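Local structure of Cas13d (uncultured Ruminococcus sp, 6IV9) at residues 339-348 and 402-413. The protein binds a CRISPR RNA as a binary complex and uses two HEPN domains for maturation of that RNA and cleavage of target RNA. The protein carries 2 engineered substitutions. Sequence-based numbering, arbitrary orientation.
With nucleotides of chain B.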
loop_
_atom_site.group_PDB
_atom_site.type_symbol
_atom_site.label_atom_id
_atom_site.label_comp_id
_atom_site.label_asym_id
_atom_site.label_seq_id
_atom_site.Cartn_x
_atom_site.Cartn_y
_atom_site.Cartn_z
ATOM N N VAL A 339 -0.612 10.479 31.187
ATOM C CA VAL A 339 0.292 11.649 31.119
ATOM C C VAL A 339 -0.266 12.711 30.173
ATOM O O VAL A 339 -0.405 13.835 30.582
ATOM C CB VAL A 339 1.669 11.189 30.636
ATOM C CG1 VAL A 339 2.563 12.369 30.366
ATOM C CG2 VAL A 339 2.311 10.204 31.583
ATOM N N ASN A 340 -0.582 12.342 28.940
ATOM C CA ASN A 340 -1.121 13.342 27.995
ATOM C C ASN A 340 -2.481 13.844 28.469
ATOM O O ASN A 340 -2.727 15.023 28.367
ATOM C CB ASN A 340 -1.154 12.815 26.565
ATOM C CG ASN A 340 0.232 12.662 25.991
ATOM O OD1 ASN A 340 1.208 12.819 26.692
ATOM N ND2 ASN A 340 0.314 12.359 24.715
ATOM N N ILE A 341 -3.326 12.951 28.962
ATOM C CA ILE A 341 -4.687 13.384 29.376
ATOM C C ILE A 341 -4.583 14.408 30.515
ATOM O O ILE A 341 -5.249 15.417 30.432
ATOM C CB ILE A 341 -5.568 12.179 29.731
ATOM C CG1 ILE A 341 -5.982 11.418 28.469
ATOM C CG2 ILE A 341 -6.774 12.632 30.525
ATOM C CD1 ILE A 341 -6.516 10.048 28.722
ATOM N N SER A 342 -3.715 14.166 31.493
ATOM C CA SER A 342 -3.570 15.112 32.631
ATOM C C SER A 342 -3.103 16.469 32.128
ATOM O O SER A 342 -3.725 17.446 32.466
ATOM C CB SER A 342 -2.572 14.599 33.602
ATOM O OG SER A 342 -3.052 13.440 34.217
ATOM N N LEU A 343 -2.084 16.484 31.285
ATOM C CA LEU A 343 -1.525 17.746 30.766
ATOM C C LEU A 343 -2.613 18.507 30.016
ATOM O O LEU A 343 -2.685 19.702 30.156
ATOM C CB LEU A 343 -0.427 17.371 29.775
ATOM C CG LEU A 343 1.016 17.677 30.151
ATOM C CD1 LEU A 343 1.170 17.995 31.629
ATOM C CD2 LEU A 343 1.923 16.532 29.743
ATOM N N LEU A 344 -3.385 17.815 29.192
ATOM C CA LEU A 344 -4.434 18.465 28.370
ATOM C C LEU A 344 -5.561 19.038 29.232
ATOM O O LEU A 344 -6.042 20.113 28.931
ATOM C CB LEU A 344 -4.943 17.436 27.367
ATOM C CG LEU A 344 -3.941 17.074 26.281
ATOM C CD1 LEU A 344 -4.479 15.962 25.418
ATOM C CD2 LEU A 344 -3.614 18.290 25.453
ATOM N N ILE A 345 -5.963 18.304 30.257
ATOM C CA ILE A 345 -7.044 18.790 31.148
ATOM C C ILE A 345 -6.565 20.071 31.835
ATOM O O ILE A 345 -7.295 21.023 31.845
ATOM C CB ILE A 345 -7.416 17.679 32.138
ATOM C CG1 ILE A 345 -8.243 16.592 31.460
ATOM C CG2 ILE A 345 -8.119 18.251 33.350
ATOM C CD1 ILE A 345 -8.429 15.371 32.286
ATOM N N ASP A 346 -5.337 20.094 32.327
ATOM C CA ASP A 346 -4.837 21.324 32.980
ATOM C C ASP A 346 -4.788 22.473 31.980
ATOM O O ASP A 346 -5.094 23.573 32.365
ATOM C CB ASP A 346 -3.398 21.150 33.439
ATOM C CG ASP A 346 -3.208 20.036 34.447
ATOM O OD1 ASP A 346 -4.218 19.462 34.888
ATOM O OD2 ASP A 346 -2.044 19.737 34.756
ATOM N N MET A 347 -4.290 22.211 30.780
ATOM C CA MET A 347 -4.115 23.195 29.687
ATOM C C MET A 347 -5.413 23.675 29.017
ATOM O O MET A 347 -5.480 24.843 28.686
ATOM C CB MET A 347 -3.203 22.585 28.626
ATOM C CG MET A 347 -2.375 23.583 27.920
ATOM S SD MET A 347 -1.116 22.817 26.910
ATOM C CE MET A 347 -1.318 21.091 27.307
ATOM N N MET A 348 -6.371 22.800 28.737
ATOM C CA MET A 348 -7.564 23.246 27.969
ATOM C C MET A 348 -8.694 23.708 28.890
ATOM O O MET A 348 -9.609 22.946 29.142
ATOM C CB MET A 348 -8.029 22.137 27.028
ATOM C CG MET A 348 -6.908 21.670 26.145
ATOM S SD MET A 348 -7.381 20.241 25.199
ATOM C CE MET A 348 -8.628 20.971 24.151
ATOM N N LYS A 402 5.583 12.297 21.886
ATOM C CA LYS A 402 4.583 12.743 22.882
ATOM C C LYS A 402 4.311 14.232 22.677
ATOM O O LYS A 402 3.172 14.615 22.677
ATOM C CB LYS A 402 5.043 12.417 24.305
ATOM C CG LYS A 402 4.134 12.943 25.398
ATOM C CD LYS A 402 4.529 12.536 26.783
ATOM C CE LYS A 402 4.438 11.050 27.024
ATOM N NZ LYS A 402 3.055 10.540 26.923
ATOM N N MET A 403 5.356 15.014 22.446
ATOM C CA MET A 403 5.208 16.473 22.293
ATOM C C MET A 403 4.332 16.779 21.080
ATOM O O MET A 403 3.478 17.631 21.192
ATOM C CB MET A 403 6.575 17.130 22.114
ATOM C CG MET A 403 6.538 18.633 22.128
ATOM S SD MET A 403 8.184 19.366 22.303
ATOM C CE MET A 403 8.995 18.678 20.874
ATOM N N TYR A 404 4.561 16.083 19.974
ATOM C CA TYR A 404 3.772 16.289 18.736
ATOM C C TYR A 404 2.313 15.891 18.935
ATOM O O TYR A 404 1.484 16.547 18.355
ATOM C CB TYR A 404 4.444 15.638 17.532
ATOM C CG TYR A 404 5.706 16.342 17.118
ATOM C CD1 TYR A 404 6.106 17.499 17.750
ATOM C CD2 TYR A 404 6.515 15.838 16.117
ATOM C CE1 TYR A 404 7.273 18.147 17.399
ATOM C CE2 TYR A 404 7.678 16.480 15.744
ATOM C CZ TYR A 404 8.059 17.636 16.390
ATOM O OH TYR A 404 9.207 18.268 16.050
ATOM N N LYS A 405 2.050 14.829 19.691
ATOM C CA LYS A 405 0.649 14.401 19.920
ATOM C C LYS A 405 -0.083 15.518 20.665
ATOM O O LYS A 405 -1.174 15.863 20.287
ATOM C CB LYS A 405 0.608 13.121 20.754
ATOM C CG LYS A 405 0.749 11.820 19.986
ATOM C CD LYS A 405 0.502 10.598 20.809
ATOM C CE LYS A 405 0.315 9.344 19.992
ATOM N NZ LYS A 405 1.562 8.926 19.316
ATOM N N LEU A 406 0.555 16.075 21.682
ATOM C CA LEU A 406 -0.083 17.159 22.459
ATOM C C LEU A 406 -0.333 18.367 21.560
ATOM O O LEU A 406 -1.411 18.892 21.608
ATOM C CB LEU A 406 0.834 17.510 23.630
ATOM C CG LEU A 406 0.930 16.420 24.685
ATOM C CD1 LEU A 406 2.113 16.628 25.601
ATOM C CD2 LEU A 406 -0.359 16.324 25.467
ATOM N N MET A 407 0.645 18.758 20.759
ATOM C CA MET A 407 0.488 19.922 19.858
ATOM C C MET A 407 -0.596 19.639 18.815
ATOM O O MET A 407 -1.454 20.466 18.636
ATOM C CB MET A 407 1.811 20.227 19.159
ATOM C CG MET A 407 2.901 20.691 20.097
ATOM S SD MET A 407 4.495 20.912 19.301
ATOM C CE MET A 407 5.386 21.819 20.557
ATOM N N ASP A 408 -0.561 18.462 18.202
ATOM C CA ASP A 408 -1.550 18.059 17.175
ATOM C C ASP A 408 -2.947 18.028 17.806
ATOM O O ASP A 408 -3.882 18.449 17.169
ATOM C CB ASP A 408 -1.165 16.716 16.554
ATOM C CG ASP A 408 0.047 16.778 15.639
ATOM O OD1 ASP A 408 0.589 17.857 15.464
ATOM O OD2 ASP A 408 0.415 15.755 15.097
ATOM N N PHE A 409 -3.049 17.554 19.041
ATOM C CA PHE A 409 -4.363 17.467 19.717
ATOM C C PHE A 409 -4.983 18.855 19.896
ATOM O O PHE A 409 -6.160 18.982 19.682
ATOM C CB PHE A 409 -4.249 16.751 21.054
ATOM C CG PHE A 409 -5.589 16.531 21.696
ATOM C CD1 PHE A 409 -6.448 15.556 21.228
ATOM C CD2 PHE A 409 -6.012 17.331 22.737
ATOM C CE1 PHE A 409 -7.681 15.353 21.817
ATOM C CE2 PHE A 409 -7.252 17.136 23.316
ATOM C CZ PHE A 409 -8.079 16.149 22.857
ATOM N N LEU A 410 -4.190 19.843 20.286
ATOM C CA LEU A 410 -4.727 21.210 20.463
ATOM C C LEU A 410 -5.245 21.718 19.119
ATOM O O LEU A 410 -6.308 22.277 19.084
ATOM C CB LEU A 410 -3.590 22.112 20.929
ATOM C CG LEU A 410 -3.107 21.908 22.357
ATOM C CD1 LEU A 410 -2.050 22.937 22.688
ATOM C CD2 LEU A 410 -4.259 21.995 23.333
ATOM N N LEU A 411 -4.479 21.517 18.056
ATOM C CA LEU A 411 -4.905 21.962 16.706
ATOM C C LEU A 411 -6.166 21.206 16.286
ATOM O O LEU A 411 -7.040 21.805 15.725
ATOM C CB LEU A 411 -3.771 21.671 15.728
ATOM C CG LEU A 411 -2.472 22.422 15.990
ATOM C CD1 LEU A 411 -1.511 22.221 14.842
ATOM C CD2 LEU A 411 -2.746 23.893 16.206
ATOM N N PHE A 412 -6.214 19.913 16.564
ATOM C CA PHE A 412 -7.380 19.093 16.171
ATOM C C PHE A 412 -8.644 19.626 16.847
ATOM O O PHE A 412 -9.626 19.857 16.191
ATOM C CB PHE A 412 -7.143 17.668 16.657
ATOM C CG PHE A 412 -8.359 16.783 16.731
ATOM C CD1 PHE A 412 -9.214 16.650 15.657
ATOM C CD2 PHE A 412 -8.623 16.051 17.868
ATOM C CE1 PHE A 412 -10.319 15.828 15.732
ATOM C CE2 PHE A 412 -9.726 15.226 17.937
ATOM C CZ PHE A 412 -10.571 15.120 16.871
ATOM N N CYS A 413 -8.574 19.869 18.145
ATOM C CA CYS A 413 -9.740 20.381 18.904
ATOM C C CYS A 413 -10.147 21.763 18.384
ATOM O O CYS A 413 -11.316 22.050 18.308
ATOM C CB CYS A 413 -9.428 20.394 20.390
ATOM S SG CYS A 413 -9.370 18.729 21.088
ATOM P P C B 45 4.073 7.466 28.750
ATOM O OP1 C B 45 4.631 7.262 30.123
ATOM O OP2 C B 45 2.922 8.408 28.635
ATOM O "O5'" C B 45 5.180 8.041 27.769
ATOM C "C5'" C B 45 6.458 7.412 27.706
ATOM C "C4'" C B 45 7.371 8.305 26.920
ATOM O "O4'" C B 45 7.801 9.409 27.756
ATOM C "C3'" C B 45 8.690 7.695 26.472
ATOM O "O3'" C B 45 8.538 6.960 25.278
ATOM C "C2'" C B 45 9.487 8.943 26.147
ATOM O "O2'" C B 45 9.160 9.631 24.971
ATOM C "C1'" C B 45 9.063 9.870 27.281
ATOM N N1 C B 45 10.103 9.889 28.335
ATOM C C2 C B 45 9.937 9.205 29.537
ATOM O O2 C B 45 8.860 8.645 29.767
ATOM N N3 C B 45 10.943 9.218 30.444
ATOM C C4 C B 45 12.089 9.844 30.161
ATOM N N4 C B 45 13.054 9.832 31.079
ATOM C C5 C B 45 12.297 10.510 28.923
ATOM C C6 C B 45 11.290 10.512 28.051
ATOM P P A B 44 0.966 6.760 23.306
ATOM O OP1 A B 44 0.839 8.218 23.490
ATOM O OP2 A B 44 1.890 6.299 22.218
ATOM O "O5'" A B 44 1.355 5.873 24.580
ATOM C "C5'" A B 44 0.823 6.262 25.895
ATOM C "C4'" A B 44 1.623 5.637 27.012
ATOM O "O4'" A B 44 1.481 4.191 27.003
ATOM C "C3'" A B 44 3.127 5.903 26.889
ATOM O "O3'" A B 44 3.728 6.043 28.183
ATOM C "C2'" A B 44 3.612 4.662 26.172
ATOM O "O2'" A B 44 4.953 4.340 26.427
ATOM C "C1'" A B 44 2.754 3.596 26.816
ATOM N N9 A B 44 2.571 2.431 25.967
ATOM C C8 A B 44 2.286 2.354 24.619
ATOM N N7 A B 44 2.132 1.129 24.183
ATOM C C5 A B 44 2.316 0.349 25.317
ATOM C C6 A B 44 2.262 -1.029 25.526
ATOM N N6 A B 44 2.020 -1.906 24.551
ATOM N N1 A B 44 2.488 -1.490 26.779
ATOM C C2 A B 44 2.723 -0.604 27.755
ATOM N N3 A B 44 2.786 0.724 27.684
ATOM C C4 A B 44 2.576 1.140 26.423
#
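Lys402 NZ donates a hydrogen bond to Asn340 OD1 at 2.9 Å. The ammonium stands above the carbonyl plane, 50° out of it. A second hydrogen bond runs from Lys402 NZ to OP2 of C45 of chain B, at 2.7 Å. The lysine is extended at first and then bends at chi3 and chi4, which curls its amine back between amide and phosphate. Asn340 ND2 is hydrogen-bonded to Tyr360 OH; with OD1 on Lys402, this settles which way the amide is turned. Val339 CG2 lies against the same OP2. Lys405 meets the RNA too, through a salt bridge from NZ to the phosphate of another nucleotide. With an alanine at Lys402, the C45 phosphate would probably lose this positive partner, and Asn340 OD1 this donor.

The contact is a helix pair, 339-347 on 402-413, crossing at -42° with axes 10.8 Å apart. Its RNA-binding end is polar; the rest is apolar. Leu406 CD2 wedges between Asn340 CG and Leu344 CG, 3.7 Å from Leu344 CG. Leu344 CD1 packs obliquely on Phe409 CD2 at 3.4 Å. Tyr360 and Phe363 of helix 353-366 meet the Phe409 ring edge-to-face.

Sulfur closes the far end. Met348 SD makes a Met-aromatic contact at the edge of the Phe409 ring, 3.6 Å from CE2 of Phe409. Met348 CE bends over to Cys413, whose SG sits above one face of that ring, toward its rim.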